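Local coordinates for Spermidine/putrescine ABC transporter, periplasmic binding protein (Treponema pallidum, PDB 2V84), which probably serves as the polyamine receptor of an ABC transporter, binding spermidine and putrescine in the periplasm, at residues V169-Y179 / L189-W200; D155-M163 / D220-A228. One frame throughout, in Å; residues are numbered along the deposited sequence. Where two conformers were deposited one is given.

Contact 1 (V169-Y179 / L189-W200)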
ATOM      1  N   VAL A 169      -9.242   0.026  -7.617  1.00 26.05           N
ATOM      2  CA  VAL A 169     -10.506   0.521  -8.164  1.00 25.79           C
ATOM      3  C   VAL A 169     -11.571  -0.578  -8.230  1.00 26.24           C
ATOM      4  O   VAL A 169     -12.686  -0.397  -7.730  1.00 25.37           O
ATOM      5  CB  VAL A 169     -10.293   1.285  -9.497  1.00 26.44           C
ATOM      6  CG1 VAL A 169     -11.619   1.792 -10.076  1.00 25.18           C
ATOM      7  CG2 VAL A 169      -9.383   2.504  -9.220  1.00 26.69           C
ATOM      8  N   MET A 170     -11.205  -1.726  -8.793  1.00 26.48           N
ATOM      9  CA  MET A 170     -12.103  -2.891  -8.766  1.00 27.50           C
ATOM     10  C   MET A 170     -12.467  -3.271  -7.330  1.00 27.65           C
ATOM     11  O   MET A 170     -13.630  -3.606  -7.032  1.00 27.49           O
ATOM     12  CB  MET A 170     -11.502  -4.097  -9.507  1.00 27.73           C
ATOM     13  CG  MET A 170     -11.484  -3.976 -11.038  1.00 30.14           C
ATOM     14  SD  MET A 170     -13.107  -3.674 -11.806  1.00 33.41           S
ATOM     15  CE  MET A 170     -13.727  -5.357 -11.776  1.00 29.79           C
ATOM     16  N   GLY A 171     -11.476  -3.205  -6.442  1.00 27.36           N
ATOM     17  CA  GLY A 171     -11.669  -3.535  -5.030  1.00 26.85           C
ATOM     18  C   GLY A 171     -12.689  -2.639  -4.357  1.00 27.98           C
ATOM     19  O   GLY A 171     -13.582  -3.120  -3.659  1.00 28.43           O
ATOM     20  N   ALA A 172     -12.561  -1.336  -4.573  1.00 27.33           N
ATOM     21  CA  ALA A 172     -13.535  -0.368  -4.046  1.00 27.47           C
ATOM     22  C   ALA A 172     -14.942  -0.622  -4.567  1.00 27.28           C
ATOM     23  O   ALA A 172     -15.909  -0.508  -3.817  1.00 27.90           O
ATOM     24  CB  ALA A 172     -13.101   1.019  -4.376  1.00 27.37           C
ATOM     25  N   ALA A 173     -15.053  -0.958  -5.849  1.00 27.61           N
ATOM     26  CA  ALA A 173     -16.341  -1.276  -6.472  1.00 27.54           C
ATOM     27  C   ALA A 173     -16.929  -2.557  -5.903  1.00 28.42           C
ATOM     28  O   ALA A 173     -18.110  -2.603  -5.551  1.00 28.86           O
ATOM     29  CB  ALA A 173     -16.196  -1.376  -7.971  1.00 27.28           C
ATOM     30  N   LEU A 174     -16.092  -3.583  -5.801  1.00 29.12           N
ATOM     31  CA  LEU A 174     -16.477  -4.861  -5.170  1.00 29.27           C
ATOM     32  C   LEU A 174     -16.944  -4.668  -3.730  1.00 30.65           C
ATOM     33  O   LEU A 174     -18.017  -5.148  -3.361  1.00 30.88           O
ATOM     34  CB  LEU A 174     -15.315  -5.842  -5.219  1.00 29.50           C
ATOM     35  CG  LEU A 174     -15.059  -6.466  -6.596  1.00 27.63           C
ATOM     36  CD1 LEU A 174     -13.661  -7.077  -6.689  1.00 25.22           C
ATOM     37  CD2 LEU A 174     -16.134  -7.494  -6.912  1.00 26.30           C
ATOM     38  N   ALA A 175     -16.138  -3.953  -2.932  1.00 31.11           N
ATOM     39  CA  ALA A 175     -16.474  -3.603  -1.559  1.00 32.13           C
ATOM     40  C   ALA A 175     -17.853  -2.931  -1.474  1.00 33.12           C
ATOM     41  O   ALA A 175     -18.726  -3.401  -0.748  1.00 33.05           O
ATOM     42  CB  ALA A 175     -15.393  -2.725  -0.951  1.00 31.88           C
ATOM     43  N   SER A 176     -18.046  -1.856  -2.237  1.00 33.68           N
ATOM     44  CA  SER A 176     -19.335  -1.152  -2.296  1.00 34.84           C
ATOM     45  C   SER A 176     -20.516  -2.070  -2.575  1.00 34.30           C
ATOM     46  O   SER A 176     -21.570  -1.908  -1.968  1.00 35.18           O
ATOM     47  CB  SER A 176     -19.317  -0.058  -3.361  1.00 34.50           C
ATOM     48  OG  SER A 176     -18.327   0.894  -3.061  1.00 38.74           O
ATOM     49  N   LEU A 177     -20.334  -3.022  -3.490  1.00 34.13           N
ATOM     50  CA  LEU A 177     -21.376  -4.008  -3.839  1.00 33.40           C
ATOM     51  C   LEU A 177     -21.479  -5.200  -2.878  1.00 34.09           C
ATOM     52  O   LEU A 177     -22.201  -6.172  -3.166  1.00 33.21           O
ATOM     53  CB  LEU A 177     -21.156  -4.523  -5.265  1.00 32.92           C
ATOM     54  CG  LEU A 177     -21.282  -3.465  -6.368  1.00 31.89           C
ATOM     55  CD1 LEU A 177     -20.577  -3.911  -7.638  1.00 31.95           C
ATOM     56  CD2 LEU A 177     -22.747  -3.137  -6.625  1.00 27.66           C
ATOM     57  N   GLY A 178     -20.757  -5.138  -1.756  1.00 33.94           N
ATOM     58  CA  GLY A 178     -20.830  -6.180  -0.730  1.00 34.74           C
ATOM     59  C   GLY A 178     -20.111  -7.455  -1.125  1.00 35.09           C
ATOM     60  O   GLY A 178     -20.335  -8.531  -0.547  1.00 35.22           O
ATOM     61  N   TYR A 179     -19.235  -7.337  -2.115  1.00 35.29           N
ATOM     62  CA  TYR A 179     -18.469  -8.478  -2.596  1.00 35.31           C
ATOM     63  C   TYR A 179     -17.020  -8.449  -2.103  1.00 35.44           C
ATOM     64  O   TYR A 179     -16.475  -7.388  -1.786  1.00 35.96           O
ATOM     65  CB  TYR A 179     -18.515  -8.527  -4.121  1.00 35.39           C
ATOM     66  CG  TYR A 179     -19.914  -8.651  -4.699  1.00 35.47           C
ATOM     67  CD1 TYR A 179     -20.884  -9.445  -4.075  1.00 36.95           C
ATOM     68  CD2 TYR A 179     -20.257  -8.008  -5.886  1.00 34.72           C
ATOM     69  CE1 TYR A 179     -22.161  -9.571  -4.599  1.00 36.42           C
ATOM     70  CE2 TYR A 179     -21.532  -8.130  -6.426  1.00 35.61           C
ATOM     71  CZ  TYR A 179     -22.479  -8.923  -5.778  1.00 35.81           C
ATOM     72  OH  TYR A 179     -23.742  -9.067  -6.305  1.00 37.21           O
ATOM     73  N   LEU A 189     -17.547  -9.549 -10.627  1.00 31.78           N
ATOM     74  CA  LEU A 189     -16.563  -8.718 -11.319  1.00 30.94           C
ATOM     75  C   LEU A 189     -17.157  -7.878 -12.435  1.00 30.95           C
ATOM     76  O   LEU A 189     -16.832  -6.699 -12.567  1.00 30.71           O
ATOM     77  CB  LEU A 189     -15.412  -9.584 -11.842  1.00 30.94           C
ATOM     78  CG  LEU A 189     -14.528 -10.164 -10.734  1.00 29.80           C
ATOM     79  CD1 LEU A 189     -13.560 -11.219 -11.250  1.00 30.75           C
ATOM     80  CD2 LEU A 189     -13.770  -9.054 -10.005  1.00 28.16           C
ATOM     81  N   ALA A 190     -18.029  -8.485 -13.241  1.00 30.78           N
ATOM     82  CA  ALA A 190     -18.763  -7.760 -14.273  1.00 30.58           C
ATOM     83  C   ALA A 190     -19.622  -6.641 -13.675  1.00 30.78           C
ATOM     84  O   ALA A 190     -19.694  -5.530 -14.217  1.00 30.42           O
ATOM     85  CB  ALA A 190     -19.622  -8.744 -15.095  1.00 30.42           C
ATOM     86  N   GLN A 191     -20.271  -6.939 -12.556  1.00 30.78           N
ATOM     87  CA  GLN A 191     -21.083  -5.956 -11.838  1.00 31.52           C
ATOM     88  C   GLN A 191     -20.229  -4.783 -11.345  1.00 30.48           C
ATOM     89  O   GLN A 191     -20.616  -3.621 -11.461  1.00 30.53           O
ATOM     90  CB  GLN A 191     -21.732  -6.652 -10.644  1.00 31.99           C
ATOM     91  CG  GLN A 191     -22.883  -5.887  -9.992  1.00 34.34           C
ATOM     92  CD  GLN A 191     -23.703  -6.797  -9.072  1.00 34.10           C
ATOM     93  OE1 GLN A 191     -23.716  -8.034  -9.239  1.00 35.02           O
ATOM     94  NE2 GLN A 191     -24.392  -6.188  -8.097  1.00 35.46           N
ATOM     95  N   ALA A 192     -19.058  -5.101 -10.807  1.00 29.95           N
ATOM     96  CA  ALA A 192     -18.096  -4.094 -10.358  1.00 29.16           C
ATOM     97  C   ALA A 192     -17.617  -3.244 -11.535  1.00 29.06           C
ATOM     98  O   ALA A 192     -17.526  -2.020 -11.432  1.00 28.20           O
ATOM     99  CB  ALA A 192     -16.919  -4.767  -9.664  1.00 29.10           C
ATOM    100  N   ALA A 193     -17.314  -3.899 -12.656  1.00 29.12           N
ATOM    101  CA  ALA A 193     -16.895  -3.178 -13.867  1.00 28.71           C
ATOM    102  C   ALA A 193     -17.943  -2.181 -14.359  1.00 28.79           C
ATOM    103  O   ALA A 193     -17.600  -1.069 -14.781  1.00 27.41           O
ATOM    104  CB  ALA A 193     -16.549  -4.147 -14.962  1.00 29.31           C
ATOM    105  N   ILE A 194     -19.211  -2.592 -14.329  1.00 28.47           N
ATOM    106  CA  ILE A 194     -20.309  -1.718 -14.741  1.00 28.55           C
ATOM    107  C   ILE A 194     -20.432  -0.535 -13.778  1.00 28.11           C
ATOM    108  O   ILE A 194     -20.661   0.597 -14.210  1.00 28.23           O
ATOM    109  CB  ILE A 194     -21.657  -2.468 -14.836  1.00 28.71           C
ATOM    110  CG1 ILE A 194     -21.632  -3.441 -16.026  1.00 29.39           C
ATOM    111  CG2 ILE A 194     -22.812  -1.469 -14.984  1.00 28.72           C
ATOM    112  CD1 ILE A 194     -22.742  -4.516 -16.025  1.00 30.01           C
ATOM    113  N   LEU A 195     -20.285  -0.804 -12.480  1.00 27.61           N
ATOM    114  CA  LEU A 195     -20.286   0.280 -11.487  1.00 27.86           C
ATOM    115  C   LEU A 195     -19.219   1.345 -11.788  1.00 27.27           C
ATOM    116  O   LEU A 195     -19.521   2.541 -11.834  1.00 28.10           O
ATOM    117  CB  LEU A 195     -20.117  -0.285 -10.070  1.00 27.45           C
ATOM    118  CG  LEU A 195     -20.364   0.661  -8.890  1.00 29.38           C
ATOM    119  CD1 LEU A 195     -21.814   1.199  -8.896  1.00 30.45           C
ATOM    120  CD2 LEU A 195     -20.045  -0.001  -7.583  1.00 28.60           C
ATOM    121  N   VAL A 196     -17.969   0.917 -11.989  1.00 26.99           N
ATOM    122  CA  VAL A 196     -16.879   1.865 -12.296  1.00 26.40           C
ATOM    123  C   VAL A 196     -17.133   2.574 -13.626  1.00 26.50           C
ATOM    124  O   VAL A 196     -17.048   3.792 -13.702  1.00 26.94           O
ATOM    125  CB  VAL A 196     -15.471   1.189 -12.344  1.00 26.82           C
ATOM    126  CG1 VAL A 196     -14.398   2.230 -12.568  1.00 27.95           C
ATOM    127  CG2 VAL A 196     -15.183   0.403 -11.073  1.00 24.71           C
ATOM    128  N   THR A 197     -17.432   1.800 -14.675  1.00 27.18           N
ATOM    129  CA  THR A 197     -17.615   2.370 -16.013  1.00 27.73           C
ATOM    130  C   THR A 197     -18.810   3.303 -16.110  1.00 27.38           C
ATOM    131  O   THR A 197     -18.685   4.420 -16.602  1.00 26.76           O
ATOM    132  CB  THR A 197     -17.734   1.267 -17.071  1.00 27.65           C
ATOM    133  OG1 THR A 197     -16.575   0.450 -16.982  1.00 30.51           O
ATOM    134  CG2 THR A 197     -17.825   1.841 -18.464  1.00 29.79           C
ATOM    135  N   ASP A 198     -19.957   2.834 -15.633  1.00 27.21           N
ATOM    136  CA  ASP A 198     -21.197   3.570 -15.802  1.00 27.45           C
ATOM    137  C   ASP A 198     -21.506   4.590 -14.735  1.00 26.82           C
ATOM    138  O   ASP A 198     -22.250   5.534 -15.004  1.00 26.79           O
ATOM    139  CB  ASP A 198     -22.386   2.609 -15.954  1.00 27.45           C
ATOM    140  CG  ASP A 198     -22.426   1.937 -17.311  1.00 29.85           C
ATOM    141  OD1 ASP A 198     -21.743   2.428 -18.247  1.00 30.36           O
ATOM    142  OD2 ASP A 198     -23.150   0.920 -17.432  1.00 31.87           O
ATOM    143  N   HIS A 199     -20.954   4.430 -13.536  1.00 26.71           N
ATOM    144  CA  HIS A 199     -21.334   5.306 -12.407  1.00 26.68           C
ATOM    145  C   HIS A 199     -20.240   6.227 -11.881  1.00 26.53           C
ATOM    146  O   HIS A 199     -20.524   7.366 -11.484  1.00 26.40           O
ATOM    147  CB  HIS A 199     -21.979   4.493 -11.282  1.00 27.34           C
ATOM    148  CG  HIS A 199     -23.250   3.812 -11.699  1.00 29.92           C
ATOM    149  ND1 HIS A 199     -24.373   4.514 -12.086  1.00 33.93           N
ATOM    150  CD2 HIS A 199     -23.560   2.503 -11.848  1.00 32.80           C
ATOM    151  CE1 HIS A 199     -25.324   3.668 -12.432  1.00 34.00           C
ATOM    152  NE2 HIS A 199     -24.859   2.440 -12.290  1.00 33.10           N
ATOM    153  N   TRP A 200     -18.994   5.757 -11.897  1.00 26.26           N
ATOM    154  CA  TRP A 200     -17.879   6.534 -11.359  1.00 25.82           C
ATOM    155  C   TRP A 200     -17.049   7.187 -12.439  1.00 26.47           C
ATOM    156  O   TRP A 200     -16.835   8.382 -12.400  1.00 26.28           O
ATOM    157  CB  TRP A 200     -16.991   5.673 -10.457  1.00 24.67           C
ATOM    158  CG  TRP A 200     -17.694   5.142  -9.243  1.00 24.23           C
ATOM    159  CD1 TRP A 200     -18.922   5.522  -8.766  1.00 22.52           C
ATOM    160  CD2 TRP A 200     -17.208   4.136  -8.350  1.00 23.32           C
ATOM    161  NE1 TRP A 200     -19.230   4.816  -7.639  1.00 23.55           N
ATOM    162  CE2 TRP A 200     -18.195   3.955  -7.353  1.00 23.84           C
ATOM    163  CE3 TRP A 200     -16.019   3.376  -8.285  1.00 24.93           C
ATOM    164  CZ2 TRP A 200     -18.038   3.051  -6.294  1.00 24.25           C
ATOM    165  CZ3 TRP A 200     -15.863   2.461  -7.238  1.00 22.64           C
ATOM    166  CH2 TRP A 200     -16.869   2.316  -6.244  1.00 24.39           C
TER
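Helix 169-176 crosses helix 189-200 at 107° between their N-to-C directions, with the axes 8.7 Å apart at closest approach and Ala173 nearest to Ala192 where they meet. Small residues permit this spacing: the methyl of Ala173 is a knob in the hole formed by Ala192, Leu195, Val196 and Trp200, its CB 3.7 Å from Val196 CG2. The Trp200 indole turns its edge to the backbone carbonyls of Val169 and Ala172 and to Ser176 OG, while Leu195 CG sits over one of its faces, toward the rim. Ser176 OG itself donates to Ala172 O, a carbonyl that the backbone N of Ser176 reaches from the other face.

Met170 bends at chi2 and chi3, which brings its CE to 3.5 Å from Leu189 O and against Ala192 CB. The consecutive helices 166-176 and 186-200 follow strand 160-162 of the mixed sheet, Val169 and Trp200 packing on its Met162, and helix 330-342 packs against Val169, Leu189 and Ala193. A Schellman motif with Gly178 as its C-prime residue ends the first helix, and Leu177 there lays CD1 3.7 Å from Ala192 CA. Just beyond, Tyr179 OH donates to Gln191 OE1 at 3.1 Å. The ring and amide planes are 89° apart and the hydroxyl lies above the carbonyl plane, off the lone-pair direction. Gln191 reaches it with CG anti to the backbone N (chi1 -165°) and an extended chain.

Contact 2 (D155-M163 / D220-A228)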
ATOM      1  N   ASP A 155     -22.542  16.453  -9.553  1.00 33.58           N
ATOM      2  CA  ASP A 155     -22.215  17.834  -9.179  1.00 34.46           C
ATOM      3  C   ASP A 155     -20.720  18.112  -8.967  1.00 34.57           C
ATOM      4  O   ASP A 155     -20.294  19.276  -8.923  1.00 34.86           O
ATOM      5  CB  ASP A 155     -23.056  18.304  -7.979  1.00 34.32           C
ATOM      6  CG  ASP A 155     -22.714  17.589  -6.671  1.00 34.58           C
ATOM      7  OD1 ASP A 155     -22.553  16.353  -6.641  1.00 32.70           O
ATOM      8  OD2 ASP A 155     -22.641  18.283  -5.634  1.00 33.72           O
ATOM      9  N   LEU A 156     -19.933  17.040  -8.868  1.00 34.06           N
ATOM     10  CA  LEU A 156     -18.472  17.118  -8.760  1.00 33.70           C
ATOM     11  C   LEU A 156     -17.769  16.584 -10.010  1.00 33.34           C
ATOM     12  O   LEU A 156     -16.549  16.411 -10.019  1.00 32.74           O
ATOM     13  CB  LEU A 156     -17.997  16.365  -7.504  1.00 33.50           C
ATOM     14  CG  LEU A 156     -18.674  16.731  -6.170  1.00 33.72           C
ATOM     15  CD1 LEU A 156     -18.291  15.739  -5.093  1.00 34.87           C
ATOM     16  CD2 LEU A 156     -18.303  18.143  -5.750  1.00 36.54           C
ATOM     17  N   ALA A 157     -18.538  16.341 -11.072  1.00 33.50           N
ATOM     18  CA  ALA A 157     -17.989  15.773 -12.299  1.00 33.39           C
ATOM     19  C   ALA A 157     -16.837  16.604 -12.854  1.00 33.70           C
ATOM     20  O   ALA A 157     -16.893  17.848 -12.867  1.00 33.13           O
ATOM     21  CB  ALA A 157     -19.076  15.587 -13.345  1.00 34.07           C
ATOM     22  N   TYR A 158     -15.788  15.902 -13.287  1.00 33.86           N
ATOM     23  CA  TYR A 158     -14.543  16.490 -13.807  1.00 34.71           C
ATOM     24  C   TYR A 158     -13.795  17.309 -12.758  1.00 33.46           C
ATOM     25  O   TYR A 158     -13.055  18.241 -13.078  1.00 32.91           O
ATOM     26  CB  TYR A 158     -14.799  17.305 -15.091  1.00 36.93           C
ATOM     27  CG  TYR A 158     -15.834  16.662 -16.005  1.00 40.29           C
ATOM     28  CD1 TYR A 158     -15.629  15.379 -16.547  1.00 42.15           C
ATOM     29  CD2 TYR A 158     -17.033  17.326 -16.303  1.00 41.96           C
ATOM     30  CE1 TYR A 158     -16.588  14.787 -17.374  1.00 43.26           C
ATOM     31  CE2 TYR A 158     -17.999  16.744 -17.128  1.00 42.17           C
ATOM     32  CZ  TYR A 158     -17.770  15.484 -17.660  1.00 42.36           C
ATOM     33  OH  TYR A 158     -18.737  14.925 -18.477  1.00 42.98           O
ATOM     34  N   ARG A 159     -14.006  16.967 -11.492  1.00 31.81           N
ATOM     35  CA  ARG A 159     -13.231  17.542 -10.402  1.00 31.15           C
ATOM     36  C   ARG A 159     -12.839  16.441  -9.435  1.00 29.50           C
ATOM     37  O   ARG A 159     -12.557  16.699  -8.282  1.00 29.34           O
ATOM     38  CB  ARG A 159     -14.006  18.666  -9.687  1.00 30.86           C
ATOM     39  CG  ARG A 159     -14.319  19.857 -10.581  1.00 32.18           C
ATOM     40  CD  ARG A 159     -14.755  21.078  -9.764  1.00 33.49           C
ATOM     41  NE  ARG A 159     -16.072  20.890  -9.169  1.00 38.30           N
ATOM     42  CZ  ARG A 159     -16.515  21.536  -8.089  1.00 40.99           C
ATOM     43  NH1 ARG A 159     -15.739  22.410  -7.455  1.00 40.26           N
ATOM     44  NH2 ARG A 159     -17.740  21.286  -7.631  1.00 43.18           N
ATOM     45  N   MET A 160     -12.830  15.203  -9.931  1.00 27.83           N
ATOM     46  CA  MET A 160     -12.465  14.032  -9.137  1.00 26.80           C
ATOM     47  C   MET A 160     -11.514  13.137  -9.910  1.00 25.76           C
ATOM     48  O   MET A 160     -11.491  13.162 -11.143  1.00 25.67           O
ATOM     49  CB  MET A 160     -13.728  13.245  -8.767  1.00 26.41           C
ATOM     50  CG  MET A 160     -14.732  14.082  -7.951  1.00 25.71           C
ATOM     51  SD  MET A 160     -16.050  13.078  -7.220  1.00 28.39           S
ATOM     52  CE  MET A 160     -16.990  12.637  -8.683  1.00 26.95           C
ATOM     53  N   SER A 161     -10.718  12.357  -9.178  1.00 24.85           N
ATOM     54  CA  SER A 161      -9.938  11.273  -9.763  1.00 24.78           C
ATOM     55  C   SER A 161     -10.037  10.023  -8.905  1.00 24.59           C
ATOM     56  O   SER A 161     -10.337  10.086  -7.695  1.00 24.97           O
ATOM     57  CB  SER A 161      -8.460  11.678  -9.931  1.00 24.30           C
ATOM     58  OG  SER A 161      -7.788  11.810  -8.671  1.00 23.97           O
ATOM     59  N   MET A 162      -9.827   8.870  -9.549  1.00 25.58           N
ATOM     60  CA  MET A 162      -9.608   7.641  -8.847  1.00 24.54           C
ATOM     61  C   MET A 162      -8.222   7.167  -9.216  1.00 25.28           C
ATOM     62  O   MET A 162      -7.617   7.671 -10.179  1.00 24.74           O
ATOM     63  CB  MET A 162     -10.698   6.590  -9.165  1.00 25.24           C
ATOM     64  CG  MET A 162     -12.084   6.979  -8.586  1.00 23.92           C
ATOM     65  SD  MET A 162     -13.259   5.630  -8.715  1.00 24.93           S
ATOM     66  CE  MET A 162     -12.756   4.656  -7.315  1.00 25.31           C
ATOM     67  N   MET A 163      -7.709   6.194  -8.468  0.50 25.30           N
ATOM     68  CA  MET A 163      -6.340   5.728  -8.680  0.50 26.24           C
ATOM     69  C   MET A 163      -6.197   4.878  -9.936  0.50 26.37           C
ATOM     70  O   MET A 163      -7.136   4.173 -10.318  0.50 26.11           O
ATOM     71  CB  MET A 163      -5.831   4.971  -7.453  0.50 26.29           C
ATOM     72  CG  MET A 163      -5.520   5.880  -6.278  0.50 26.76           C
ATOM     73  SD  MET A 163      -4.368   5.119  -5.109  0.50 28.60           S
ATOM     74  CE  MET A 163      -5.431   3.941  -4.314  0.50 29.66           C
ATOM     75  N   ASP A 220      -7.813  21.600  -8.231  1.00 28.48           N
ATOM     76  CA  ASP A 220      -8.250  21.015  -9.500  1.00 28.61           C
ATOM     77  C   ASP A 220      -9.121  19.785  -9.280  1.00 28.25           C
ATOM     78  O   ASP A 220     -10.142  19.622  -9.954  1.00 28.76           O
ATOM     79  CB  ASP A 220      -7.054  20.617 -10.358  1.00 29.05           C
ATOM     80  CG  ASP A 220      -6.451  21.779 -11.120  1.00 30.58           C
ATOM     81  OD1 ASP A 220      -6.889  22.942 -10.939  1.00 30.72           O
ATOM     82  OD2 ASP A 220      -5.518  21.505 -11.903  1.00 32.71           O
ATOM     83  N   PHE A 221      -8.706  18.913  -8.361  1.00 28.06           N
ATOM     84  CA  PHE A 221      -9.566  17.821  -7.917  1.00 27.21           C
ATOM     85  C   PHE A 221     -10.062  18.178  -6.533  1.00 26.66           C
ATOM     86  O   PHE A 221      -9.262  18.578  -5.687  1.00 27.41           O
ATOM     87  CB  PHE A 221      -8.839  16.471  -7.818  1.00 27.74           C
ATOM     88  CG  PHE A 221      -8.133  16.023  -9.084  1.00 29.00           C
ATOM     89  CD1 PHE A 221      -8.452  16.549 -10.336  1.00 31.72           C
ATOM     90  CD2 PHE A 221      -7.175  15.016  -9.010  1.00 30.35           C
ATOM     91  CE1 PHE A 221      -7.789  16.094 -11.489  1.00 31.55           C
ATOM     92  CE2 PHE A 221      -6.517  14.559 -10.143  1.00 30.79           C
ATOM     93  CZ  PHE A 221      -6.820  15.098 -11.388  1.00 30.47           C
ATOM     94  N   VAL A 222     -11.361  18.033  -6.283  1.00 25.40           N
ATOM     95  CA  VAL A 222     -11.885  18.372  -4.952  1.00 25.20           C
ATOM     96  C   VAL A 222     -12.194  17.123  -4.126  1.00 24.47           C
ATOM     97  O   VAL A 222     -12.397  17.192  -2.910  1.00 24.68           O
ATOM     98  CB  VAL A 222     -13.098  19.364  -4.993  1.00 25.48           C
ATOM     99  CG1 VAL A 222     -12.681  20.717  -5.575  1.00 25.45           C
ATOM    100  CG2 VAL A 222     -14.289  18.768  -5.762  1.00 25.68           C
ATOM    101  N   VAL A 223     -12.197  15.976  -4.801  1.00 24.81           N
ATOM    102  CA  VAL A 223     -12.297  14.677  -4.157  1.00 23.29           C
ATOM    103  C   VAL A 223     -11.345  13.786  -4.938  1.00 23.93           C
ATOM    104  O   VAL A 223     -11.387  13.747  -6.160  1.00 23.29           O
ATOM    105  CB  VAL A 223     -13.703  14.065  -4.255  1.00 23.41           C
ATOM    106  CG1 VAL A 223     -13.703  12.687  -3.606  1.00 21.47           C
ATOM    107  CG2 VAL A 223     -14.749  14.934  -3.583  1.00 21.18           C
ATOM    108  N   ALA A 224     -10.476  13.073  -4.234  1.00 23.86           N
ATOM    109  CA  ALA A 224      -9.589  12.142  -4.937  1.00 23.18           C
ATOM    110  C   ALA A 224      -9.323  10.894  -4.144  1.00 23.85           C
ATOM    111  O   ALA A 224      -9.231  10.926  -2.931  1.00 24.20           O
ATOM    112  CB  ALA A 224      -8.261  12.829  -5.321  1.00 23.16           C
ATOM    113  N   HIS A 225      -9.193   9.780  -4.867  1.00 24.50           N
ATOM    114  CA  HIS A 225      -8.802   8.491  -4.308  1.00 24.90           C
ATOM    115  C   HIS A 225      -7.265   8.453  -4.189  1.00 25.47           C
ATOM    116  O   HIS A 225      -6.563   8.835  -5.134  1.00 24.38           O
ATOM    117  CB  HIS A 225      -9.282   7.443  -5.313  1.00 24.19           C
ATOM    118  CG  HIS A 225      -9.096   6.022  -4.893  1.00 23.81           C
ATOM    119  ND1 HIS A 225      -9.044   5.007  -5.817  1.00 24.01           N
ATOM    120  CD2 HIS A 225      -8.966   5.437  -3.679  1.00 21.26           C
ATOM    121  CE1 HIS A 225      -8.902   3.850  -5.195  1.00 22.99           C
ATOM    122  NE2 HIS A 225      -8.850   4.080  -3.893  1.00 22.43           N
ATOM    123  N   GLY A 226      -6.736   8.024  -3.043  1.00 25.11           N
ATOM    124  CA  GLY A 226      -5.279   7.959  -2.913  1.00 25.65           C
ATOM    125  C   GLY A 226      -4.761   7.741  -1.509  1.00 26.36           C
ATOM    126  O   GLY A 226      -5.519   7.412  -0.614  1.00 25.89           O
ATOM    127  N   PHE A 227      -3.453   7.906  -1.337  1.00 26.68           N
ATOM    128  CA  PHE A 227      -2.836   7.708  -0.038  1.00 27.43           C
ATOM    129  C   PHE A 227      -2.732   8.993   0.750  1.00 26.51           C
ATOM    130  O   PHE A 227      -2.333  10.035   0.245  1.00 27.37           O
ATOM    131  CB  PHE A 227      -1.471   7.039  -0.165  1.00 27.96           C
ATOM    132  CG  PHE A 227      -1.515   5.724  -0.882  1.00 29.72           C
ATOM    133  CD1 PHE A 227      -2.204   4.648  -0.356  1.00 30.02           C
ATOM    134  CD2 PHE A 227      -0.837   5.561  -2.080  1.00 32.94           C
ATOM    135  CE1 PHE A 227      -2.242   3.413  -1.026  1.00 31.30           C
ATOM    136  CE2 PHE A 227      -0.854   4.349  -2.747  1.00 32.89           C
ATOM    137  CZ  PHE A 227      -1.561   3.278  -2.232  1.00 31.95           C
ATOM    138  N   ALA A 228      -3.104   8.891   2.014  1.00 27.50           N
ATOM    139  CA  ALA A 228      -3.105  10.021   2.942  1.00 27.45           C
ATOM    140  C   ALA A 228      -1.753  10.727   2.982  1.00 28.51           C
ATOM    141  O   ALA A 228      -1.684  11.965   2.960  1.00 27.91           O
ATOM    142  CB  ALA A 228      -3.484   9.531   4.327  1.00 28.16           C
TER
HETATM  143  O   HOH W   1      -6.812   9.624  -7.601  1.00 21.99           O
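The His225 ring uses ND1, at its rim, to accept the backbone N-H of Met163 over 3.2 Å; the bond is nearly straight at the hydrogen (164°), although the donor is tilted 30° out of the ring plane. His225 CG stands anti to the backbone N (chi1 -175°), which carries the imidazole across to the neighbouring strand, and Trp148 meets the ring edge-to-face. Met163 was modelled in two conformers, so the contacts of its side-chain end are less certain: in one of them the methyl CE lies over a face of the His225 ring, 3.7 Å from the centroid, as a possible CH-pi contact, and SD stands above the Phe227 ring in a tentative Met-aromatic contact. At the far end, Val222 CG2 sits over the centre of one face of the Arg159 guanidinium, while Asp155 O approaches the guanidinium edge and accepts a weak bond from NH2.

Between these ends, strands 160-162 and 223-226 run nearly parallel, pairing Met160 with Val223 and Ser161 with Ala224. Arg159 O takes the N-H of Val222 at 2.7 Å, Ser161 O that of His225 at 3.1 Å, and the bond from Ser161 N to Val223 O is weak. The ladder lies inside a mixed sheet of the solute-binding fold, flanked by strands 204-207 and 125-137. On the Ser161 side, OG approaches Phe221 CD2 to 3.3 Å and donates to a water that in turn donates to His225 O, bridging the strands.

Because ND1 accepts a backbone N-H, it should carry no proton itself; a neutral His225 would then be protonated at NE2, and this pairing would probably disfavour the doubly protonated cation.

The centres of contact 1 and contact 2 are about 17 Å apart, yet the two meet directly. Val169 CG2 lies 3.0 Å from Met163 O, and Trp200 CE3 packs against Met162 SD at 3.6 Å, so the helix pair rests on the strand 160-162 that contact 2 joins to 223-226. Along the chain, contact 1 is nested within the loop that contact 2 closes, and helix 166-176 follows strand 160-162. The predicted spermidine-binding residues Asp165 to Glu168 lie at that junction and in the helix's first turn. Contact 2 lies next to this probable site, the His225 side chain touching Glu168, whereas contact 1 packs the continuation of the helix that carries Met166 to Glu168.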